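Long-range contacts in phiAB6 tailspike (Unidentified phage, PDB 5JS4), which forms the trimeric, beta-helical tailspike of phage phiAB6 and fragments the exopolysaccharide of the host bacterium Acinetobacter baumannii: residues A381-N386 / V409-T414; A190-D195 / S209-D214; G279-Y284 / Y310-I315. All coordinates share one frame; numbering follows the deposited sequence.

Interaction 1 (A381-N386 / V409-T414); sequences ALVGFN and VSTTGT
Asn386 and Thr414 meet through their side chains: ND2 of Asn386 donates to OG1 of Thr414 over 2.8 Å, with the hydroxyl close to the amide plane. OG1 of Thr414 reaches the amide because it sits between its own backbone N and carbonyl carbon (chi1 65°). A water that accepts from the same ND2 and donates to Thr412 O adds a second link. Two further hydroxyls grip backbone N-H groups across the contact. Ser410 OG takes the hydrogen of Leu382 N at 3.0 Å, and Thr412 OG1 takes that of Gly384 N at 3.1 Å, while OG1 of Thr411 and OG1 of Thr412 share a hydrogen bond. Backbone hydrogen bonds accompany these, from Thr411 N to Leu382 O (2.8 Å), from Phe385 N to Thr412 O, and from Thr414 N to Phe385 O (2.8 Å). Another water bridges Leu382 O and Val409 O. Thr412 OG1 thus serves the backbone at the corner of Val383 and Gly384, Ser410 OG just before it, and Phe385 and Gly413 then resume parallel pairing. Packing completes the contact: CB of Leu382 rests 3.7 Å from CB of Ser410, and Val383 runs alongside Thr411 and Thr412. Within 381-386, CD2 of Leu382 lies over one face of the Phe385 ring near its rim. These are successive rungs of a right-handed parallel beta-helix. Strand 362-370 flanks residues 381-386, touching Phe385 through Ala362 and Ile364, and the outer side meets Tyr419 and Ile443 of a second subunit.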
loop_
_atom_site.group_PDB
_atom_site.type_symbol
_atom_site.label_atom_id
_atom_site.label_comp_id
_atom_site.label_asym_id
_atom_site.label_seq_id
_atom_site.Cartn_x
_atom_site.Cartn_y
_atom_site.Cartn_z
ATOM N N ALA A 381 -24.419 -7.253 -7.007
ATOM C CA ALA A 381 -23.372 -6.665 -6.167
ATOM C C ALA A 381 -21.992 -7.182 -6.547
ATOM O O ALA A 381 -21.852 -8.288 -7.069
ATOM C CB ALA A 381 -23.653 -6.949 -4.700
ATOM N N LEU A 382 -20.971 -6.372 -6.280
ATOM C CA LEU A 382 -19.595 -6.779 -6.550
ATOM C C LEU A 382 -19.201 -7.988 -5.713
ATOM O O LEU A 382 -19.560 -8.090 -4.541
ATOM C CB LEU A 382 -18.604 -5.659 -6.228
ATOM C CG LEU A 382 -18.792 -4.270 -6.826
ATOM C CD1 LEU A 382 -17.651 -3.368 -6.378
ATOM C CD2 LEU A 382 -18.859 -4.338 -8.339
ATOM N N VAL A 383 -18.461 -8.896 -6.333
ATOM C CA VAL A 383 -17.687 -9.905 -5.615
ATOM C C VAL A 383 -16.727 -10.536 -6.624
ATOM O O VAL A 383 -17.152 -11.049 -7.658
ATOM C CB VAL A 383 -18.576 -10.945 -4.875
ATOM C CG1 VAL A 383 -19.819 -11.296 -5.681
ATOM C CG2 VAL A 383 -17.776 -12.189 -4.501
ATOM N N GLY A 384 -15.429 -10.458 -6.340
ATOM C CA GLY A 384 -14.415 -10.901 -7.298
ATOM C C GLY A 384 -14.489 -10.105 -8.592
ATOM O O GLY A 384 -14.447 -10.673 -9.684
ATOM N N PHE A 385 -14.598 -8.785 -8.449
ATOM C CA PHE A 385 -14.827 -7.860 -9.556
ATOM C C PHE A 385 -13.588 -6.988 -9.725
ATOM O O PHE A 385 -13.281 -6.172 -8.860
ATOM C CB PHE A 385 -16.053 -6.999 -9.239
ATOM C CG PHE A 385 -16.512 -6.119 -10.373
ATOM C CD1 PHE A 385 -15.949 -4.863 -10.573
ATOM C CD2 PHE A 385 -17.541 -6.527 -11.215
ATOM C CE1 PHE A 385 -16.390 -4.042 -11.598
ATOM C CE2 PHE A 385 -17.981 -5.713 -12.248
ATOM C CZ PHE A 385 -17.407 -4.469 -12.439
ATOM N N ASN A 386 -12.879 -7.164 -10.835
ATOM C CA ASN A 386 -11.604 -6.489 -11.047
ATOM C C ASN A 386 -11.678 -5.537 -12.231
ATOM O O ASN A 386 -12.049 -5.932 -13.335
ATOM C CB ASN A 386 -10.505 -7.525 -11.239
ATOM C CG ASN A 386 -10.398 -8.476 -10.064
ATOM O OD1 ASN A 386 -10.497 -9.697 -10.222
ATOM N ND2 ASN A 386 -10.223 -7.922 -8.873
ATOM N N VAL A 409 -24.897 -6.495 -0.739
ATOM C CA VAL A 409 -23.639 -5.931 -0.219
ATOM C C VAL A 409 -22.482 -6.295 -1.146
ATOM O O VAL A 409 -22.162 -7.468 -1.331
ATOM C CB VAL A 409 -23.319 -6.330 1.243
ATOM C CG1 VAL A 409 -22.057 -5.621 1.722
ATOM C CG2 VAL A 409 -24.483 -5.985 2.161
ATOM N N SER A 410 -21.874 -5.268 -1.732
ATOM C CA SER A 410 -20.724 -5.434 -2.613
ATOM C C SER A 410 -19.467 -5.720 -1.804
ATOM O O SER A 410 -19.244 -5.114 -0.754
ATOM C CB SER A 410 -20.516 -4.171 -3.451
ATOM O OG SER A 410 -21.515 -4.051 -4.445
ATOM N N THR A 411 -18.659 -6.657 -2.293
ATOM C CA THR A 411 -17.375 -6.968 -1.678
ATOM C C THR A 411 -16.297 -7.176 -2.725
ATOM O O THR A 411 -16.581 -7.315 -3.917
ATOM C CB THR A 411 -17.416 -8.259 -0.831
ATOM O OG1 THR A 411 -17.422 -9.404 -1.694
ATOM C CG2 THR A 411 -18.633 -8.291 0.084
ATOM N N THR A 412 -15.058 -7.198 -2.246
ATOM C CA THR A 412 -13.908 -7.704 -2.992
ATOM C C THR A 412 -13.867 -7.253 -4.455
ATOM O O THR A 412 -13.676 -8.057 -5.375
ATOM C CB THR A 412 -13.801 -9.240 -2.867
ATOM O OG1 THR A 412 -15.012 -9.870 -3.314
ATOM C CG2 THR A 412 -13.540 -9.626 -1.420
ATOM N N GLY A 413 -14.049 -5.949 -4.644
ATOM C CA GLY A 413 -13.907 -5.310 -5.944
ATOM C C GLY A 413 -12.650 -4.465 -5.960
ATOM O O GLY A 413 -12.341 -3.805 -4.970
ATOM N N THR A 414 -11.919 -4.493 -7.071
ATOM C CA THR A 414 -10.710 -3.686 -7.211
ATOM C C THR A 414 -10.882 -2.686 -8.348
ATOM O O THR A 414 -11.413 -3.018 -9.412
ATOM C CB THR A 414 -9.453 -4.549 -7.437
ATOM O OG1 THR A 414 -9.546 -5.240 -8.689
ATOM C CG2 THR A 414 -9.282 -5.558 -6.302
HETATM O O HOH W 1 -21.423 -9.485 -3.067
HETATM O O HOH W 2 -11.125 -8.852 -6.415
#

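Interaction 2 (A190-D195 / S209-D214); sequences ARIMLD and SNPNVD
The carboxylate of Asp195 lies stacked on the side-chain amide of Asn212, the two planes only 25° apart although the side chains themselves cross at about a right angle. CG of Asp195 comes within 3.4 Å of OD1 of Asn212. That same oxygen receives the backbone N-H of Asp195 at 2.8 Å in a nearly straight bond (175°), in the carbonyl plane and on a lone pair. A water accepts from Asn212 ND2 and donates to both Asp195 OD1 and Met193 O, tying the stacked groups to the end of strand 191-193. The amide is steadied from its own side by an Asx turn, in which Asn210 OD1 accepts from Asn212 N; Asn212 ND2 donates to the same oxygen at 2.9 Å. Asn210 O in turn accepts from Val213 N and Asp214 N, so the loop that leads to strand 218-220 is tightly folded where it meets the residues just after strand 191-193, which forms a three-stranded antiparallel sheet with 199-202 and 218-220. Beside the polar pair, Leu194 directs CD2 at Pro211, 3.6 Å from its CB. Ile192 crosses the proline ring at about a right angle, its CD1 4.1 Å from Pro211 CG. Ile192 owes this reach to CG1 standing between the backbone N and the carbonyl carbon (chi1 56°). Trp218 packs against both Ile192 and Pro211, Phe180 also touches the proline, and Tyr175 of a second subunit meets Ile192.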
loop_
_atom_site.group_PDB
_atom_site.type_symbol
_atom_site.label_atom_id
_atom_site.label_comp_id
_atom_site.label_asym_id
_atom_site.label_seq_id
_atom_site.Cartn_x
_atom_site.Cartn_y
_atom_site.Cartn_z
ATOM N N ALA A 190 -16.874 -34.192 -62.487
ATOM C CA ALA A 190 -17.270 -33.314 -63.586
ATOM C C ALA A 190 -17.597 -31.925 -63.048
ATOM O O ALA A 190 -18.180 -31.791 -61.969
ATOM C CB ALA A 190 -18.465 -33.889 -64.325
ATOM N N ARG A 191 -17.213 -30.895 -63.799
ATOM C CA ARG A 191 -17.516 -29.518 -63.423
ATOM C C ARG A 191 -18.423 -28.849 -64.444
ATOM O O ARG A 191 -18.225 -28.979 -65.656
ATOM C CB ARG A 191 -16.228 -28.715 -63.237
ATOM C CG ARG A 191 -15.330 -29.334 -62.186
ATOM C CD ARG A 191 -14.268 -28.397 -61.659
ATOM N NE ARG A 191 -13.422 -29.115 -60.711
ATOM C CZ ARG A 191 -12.613 -28.553 -59.815
ATOM N NH1 ARG A 191 -12.518 -27.228 -59.704
ATOM N NH2 ARG A 191 -11.898 -29.336 -59.013
ATOM N N ILE A 192 -19.443 -28.169 -63.928
ATOM C CA ILE A 192 -20.324 -27.317 -64.723
ATOM C C ILE A 192 -20.612 -26.052 -63.927
ATOM O O ILE A 192 -20.185 -25.926 -62.776
ATOM C CB ILE A 192 -21.654 -28.015 -65.093
ATOM C CG1 ILE A 192 -22.396 -28.500 -63.843
ATOM C CG2 ILE A 192 -21.396 -29.172 -66.045
ATOM C CD1 ILE A 192 -23.837 -28.894 -64.105
ATOM N N MET A 193 -21.333 -25.121 -64.544
ATOM C CA MET A 193 -21.717 -23.881 -63.888
ATOM C C MET A 193 -23.178 -23.920 -63.474
ATOM O O MET A 193 -24.037 -24.361 -64.239
ATOM C CB MET A 193 -21.517 -22.687 -64.825
ATOM C CG MET A 193 -20.073 -22.261 -65.013
ATOM S SD MET A 193 -19.106 -23.419 -65.997
ATOM C CE MET A 193 -17.643 -22.430 -66.299
ATOM N N LEU A 194 -23.445 -23.443 -62.263
ATOM C CA LEU A 194 -24.795 -23.076 -61.856
ATOM C C LEU A 194 -25.267 -21.932 -62.744
ATOM O O LEU A 194 -24.456 -21.257 -63.380
ATOM C CB LEU A 194 -24.808 -22.625 -60.393
ATOM C CG LEU A 194 -24.451 -23.682 -59.349
ATOM C CD1 LEU A 194 -24.224 -23.044 -57.989
ATOM C CD2 LEU A 194 -25.538 -24.740 -59.273
ATOM N N ASP A 195 -26.575 -21.700 -62.776
ATOM C CA ASP A 195 -27.135 -20.623 -63.598
ATOM C C ASP A 195 -26.576 -19.240 -63.231
ATOM O O ASP A 195 -26.521 -18.350 -64.082
ATOM C CB ASP A 195 -28.665 -20.623 -63.516
ATOM C CG ASP A 195 -29.296 -21.830 -64.204
ATOM O OD1 ASP A 195 -28.606 -22.528 -64.983
ATOM O OD2 ASP A 195 -30.498 -22.079 -63.970
ATOM N N SER A 209 -28.652 -35.115 -61.047
ATOM C CA SER A 209 -29.384 -34.138 -60.248
ATOM C C SER A 209 -28.996 -32.727 -60.676
ATOM O O SER A 209 -27.826 -32.443 -60.926
ATOM C CB SER A 209 -29.096 -34.334 -58.758
ATOM O OG SER A 209 -27.728 -34.102 -58.467
ATOM N N ASN A 210 -29.992 -31.854 -60.760
ATOM C CA ASN A 210 -29.782 -30.463 -61.134
ATOM C C ASN A 210 -29.263 -29.676 -59.930
ATOM O O ASN A 210 -29.998 -29.465 -58.965
ATOM C CB ASN A 210 -31.103 -29.870 -61.635
ATOM C CG ASN A 210 -30.964 -28.443 -62.134
ATOM O OD1 ASN A 210 -29.908 -27.821 -62.012
ATOM N ND2 ASN A 210 -32.044 -27.915 -62.700
ATOM N N PRO A 211 -27.997 -29.218 -59.984
ATOM C CA PRO A 211 -27.426 -28.532 -58.825
ATOM C C PRO A 211 -28.090 -27.186 -58.507
ATOM O O PRO A 211 -27.942 -26.687 -57.394
ATOM C CB PRO A 211 -25.959 -28.341 -59.216
ATOM C CG PRO A 211 -25.972 -28.291 -60.700
ATOM C CD PRO A 211 -27.065 -29.231 -61.127
ATOM N N ASN A 212 -28.811 -26.620 -59.474
ATOM C CA ASN A 212 -29.545 -25.365 -59.275
ATOM C C ASN A 212 -30.718 -25.496 -58.308
ATOM O O ASN A 212 -31.109 -24.516 -57.677
ATOM C CB ASN A 212 -30.052 -24.824 -60.611
ATOM C CG ASN A 212 -28.923 -24.433 -61.544
ATOM O OD1 ASN A 212 -28.258 -23.419 -61.334
ATOM N ND2 ASN A 212 -28.696 -25.240 -62.575
ATOM N N VAL A 213 -31.279 -26.701 -58.206
ATOM C CA VAL A 213 -32.380 -26.972 -57.271
ATOM C C VAL A 213 -32.026 -28.009 -56.196
ATOM O O VAL A 213 -32.708 -28.091 -55.175
ATOM C CB VAL A 213 -33.667 -27.417 -58.010
ATOM C CG1 VAL A 213 -34.138 -26.326 -58.962
ATOM C CG2 VAL A 213 -33.463 -28.729 -58.759
ATOM N N ASP A 214 -30.967 -28.786 -56.421
ATOM C CA ASP A 214 -30.579 -29.866 -55.511
ATOM C C ASP A 214 -29.061 -30.058 -55.510
ATOM O O ASP A 214 -28.505 -30.628 -56.447
ATOM C CB ASP A 214 -31.273 -31.170 -55.929
ATOM C CG ASP A 214 -30.818 -32.377 -55.115
ATOM O OD1 ASP A 214 -30.323 -32.203 -53.980
ATOM O OD2 ASP A 214 -30.973 -33.514 -55.612
HETATM O O HOH W 3 -26.755 -24.628 -64.614
#

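Interaction 3 (G279-Y284 / Y310-I315); sequences GAKGRY and YNLGCI
The guanidinium of Arg283 carries CB of Tyr310 over one face, 3.7 Å above the plane and offset toward the rim, while Asn311 lies at its edge. NH1 of Arg283 donates to OD1 of Asn311 at 2.9 Å, within the guanidinium plane but well above the carbonyl plane of the amide. The Tyr310 ring stands steeply to the guanidinium, the planes 76° apart. The arginine gets there with CG anti to N (chi1 -178°) and an extended chain, which passes Tyr310 O and brings CG within 3.8 Å of SG of Cys314. On the opposite sheet face, the Tyr284 ring has Cys314 O at its edge, 3.5 Å from CD1. The strands 282-284 and 313-315 run parallel, 6° apart, as neighbouring rungs of the beta-helix. They are joined by backbone hydrogen bonds from Gly282 N to Leu312 O, Cys314 N to Gly282 O, and Tyr284 N to Cys314 O (2.9 Å). Lys281 bends toward Leu312, its CG near Leu312 O, where they pack on Ala270 and Thr272 of a third subunit. Tyr284 OH accepts from Gly279 N and is also hydrogen-bonded to Asp247. Glu307 and Asp316 form salt bridges with Arg283, through NH1 and NE respectively. Asn311 adds a neutral acceptor to these carboxylates, and together they probably hold the guanidinium in its plane beside Tyr310, a residue of a pocket occupied by malonic acid.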
loop_
_atom_site.group_PDB
_atom_site.type_symbol
_atom_site.label_atom_id
_atom_site.label_comp_id
_atom_site.label_asym_id
_atom_site.label_seq_id
_atom_site.Cartn_x
_atom_site.Cartn_y
_atom_site.Cartn_z
ATOM N N GLY A 279 -13.708 -6.412 -35.688
ATOM C CA GLY A 279 -12.726 -6.561 -36.762
ATOM C C GLY A 279 -11.559 -5.609 -36.586
ATOM O O GLY A 279 -11.564 -4.774 -35.682
ATOM N N ALA A 280 -10.562 -5.722 -37.460
ATOM C CA ALA A 280 -9.308 -4.980 -37.300
ATOM C C ALA A 280 -9.519 -3.472 -37.281
ATOM O O ALA A 280 -8.997 -2.777 -36.410
ATOM C CB ALA A 280 -8.328 -5.356 -38.398
ATOM N N LYS A 281 -10.288 -2.975 -38.245
ATOM C CA LYS A 281 -10.566 -1.548 -38.359
ATOM C C LYS A 281 -12.065 -1.334 -38.474
ATOM O O LYS A 281 -12.735 -2.013 -39.253
ATOM C CB LYS A 281 -9.871 -0.963 -39.591
ATOM C CG LYS A 281 -10.037 0.544 -39.740
ATOM C CD LYS A 281 -9.743 1.012 -41.156
ATOM C CE LYS A 281 -10.229 2.433 -41.385
ATOM N NZ LYS A 281 -9.434 3.423 -40.619
ATOM N N GLY A 282 -12.595 -0.388 -37.710
ATOM C CA GLY A 282 -13.985 -0.015 -37.881
ATOM C C GLY A 282 -14.568 0.840 -36.784
ATOM O O GLY A 282 -14.266 0.661 -35.604
ATOM N N ARG A 283 -15.411 1.776 -37.201
ATOM C CA ARG A 283 -16.225 2.572 -36.307
ATOM C C ARG A 283 -17.631 1.988 -36.399
ATOM O O ARG A 283 -18.373 2.265 -37.348
ATOM C CB ARG A 283 -16.187 4.035 -36.739
ATOM C CG ARG A 283 -16.962 4.975 -35.838
ATOM C CD ARG A 283 -16.521 6.412 -36.053
ATOM N NE ARG A 283 -17.192 7.334 -35.143
ATOM C CZ ARG A 283 -16.824 8.596 -34.934
ATOM N NH1 ARG A 283 -15.774 9.116 -35.565
ATOM N NH2 ARG A 283 -17.514 9.346 -34.081
ATOM N N TYR A 284 -17.971 1.145 -35.428
ATOM C CA TYR A 284 -19.184 0.335 -35.485
ATOM C C TYR A 284 -20.374 1.065 -34.872
ATOM O O TYR A 284 -20.431 1.267 -33.658
ATOM C CB TYR A 284 -18.960 -1.003 -34.774
ATOM C CG TYR A 284 -17.955 -1.912 -35.456
ATOM C CD1 TYR A 284 -16.600 -1.848 -35.146
ATOM C CD2 TYR A 284 -18.364 -2.846 -36.406
ATOM C CE1 TYR A 284 -15.681 -2.682 -35.764
ATOM C CE2 TYR A 284 -17.455 -3.685 -37.028
ATOM C CZ TYR A 284 -16.117 -3.604 -36.706
ATOM O OH TYR A 284 -15.213 -4.441 -37.325
ATOM N N TYR A 310 -11.355 6.898 -32.740
ATOM C CA TYR A 310 -12.725 6.434 -33.017
ATOM C C TYR A 310 -12.852 5.930 -34.456
ATOM O O TYR A 310 -13.547 4.948 -34.718
ATOM C CB TYR A 310 -13.784 7.528 -32.800
ATOM C CG TYR A 310 -13.697 8.309 -31.505
ATOM C CD1 TYR A 310 -13.174 7.744 -30.342
ATOM C CD2 TYR A 310 -14.177 9.615 -31.441
ATOM C CE1 TYR A 310 -13.102 8.472 -29.165
ATOM C CE2 TYR A 310 -14.108 10.350 -30.271
ATOM C CZ TYR A 310 -13.574 9.775 -29.137
ATOM O OH TYR A 310 -13.509 10.504 -27.972
ATOM N N ASN A 311 -12.192 6.617 -35.385
ATOM C CA ASN A 311 -12.238 6.241 -36.797
ATOM C C ASN A 311 -11.491 4.946 -37.099
ATOM O O ASN A 311 -11.849 4.232 -38.034
ATOM C CB ASN A 311 -11.696 7.372 -37.676
ATOM C CG ASN A 311 -12.670 8.527 -37.805
ATOM O OD1 ASN A 311 -13.872 8.364 -37.610
ATOM N ND2 ASN A 311 -12.154 9.700 -38.147
ATOM N N LEU A 312 -10.459 4.649 -36.314
ATOM C CA LEU A 312 -9.690 3.419 -36.494
ATOM C C LEU A 312 -10.376 2.216 -35.853
ATOM O O LEU A 312 -10.394 1.131 -36.430
ATOM C CB LEU A 312 -8.277 3.579 -35.933
ATOM C CG LEU A 312 -7.380 4.575 -36.673
ATOM C CD1 LEU A 312 -6.051 4.729 -35.957
ATOM C CD2 LEU A 312 -7.159 4.168 -38.122
ATOM N N GLY A 313 -10.937 2.403 -34.665
ATOM C CA GLY A 313 -11.558 1.292 -33.960
ATOM C C GLY A 313 -12.347 1.693 -32.734
ATOM O O GLY A 313 -11.776 2.112 -31.728
ATOM N N CYS A 314 -13.666 1.561 -32.816
ATOM C CA CYS A 314 -14.519 1.769 -31.658
ATOM C C CYS A 314 -15.927 1.260 -31.903
ATOM O O CYS A 314 -16.308 0.965 -33.038
ATOM C CB CYS A 314 -14.592 3.257 -31.279
ATOM S SG CYS A 314 -15.682 4.266 -32.314
ATOM N N ILE A 315 -16.677 1.148 -30.813
ATOM C CA ILE A 315 -18.126 1.030 -30.866
ATOM C C ILE A 315 -18.681 2.438 -30.675
ATOM O O ILE A 315 -18.282 3.146 -29.754
ATOM C CB ILE A 315 -18.652 0.073 -29.782
ATOM C CG1 ILE A 315 -18.210 -1.357 -30.107
ATOM C CG2 ILE A 315 -20.171 0.157 -29.679
ATOM C CD1 ILE A 315 -18.465 -2.362 -29.005
#

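Interactions 1 and 3 belong to the same beta-helix, yet they do not touch: their centres are 31 Å apart and their nearest atoms about 17 Å. Interaction 2 stands apart, near the start of the modelled chain, with its centre 40 Å from that of interaction 3 and 60 Å from that of interaction 1. All three take part in the trimer, interactions 1 and 2 reaching the second subunit and interactions 2 and 3 the third. Only interaction 3 includes a residue of a malonic acid pocket: the Tyr310 side chain is about 4 Å from the ligand, which probably came from the crystallisation liquor, and Arg343, Ile370, Asn371 and Tyr394 complete that pocket.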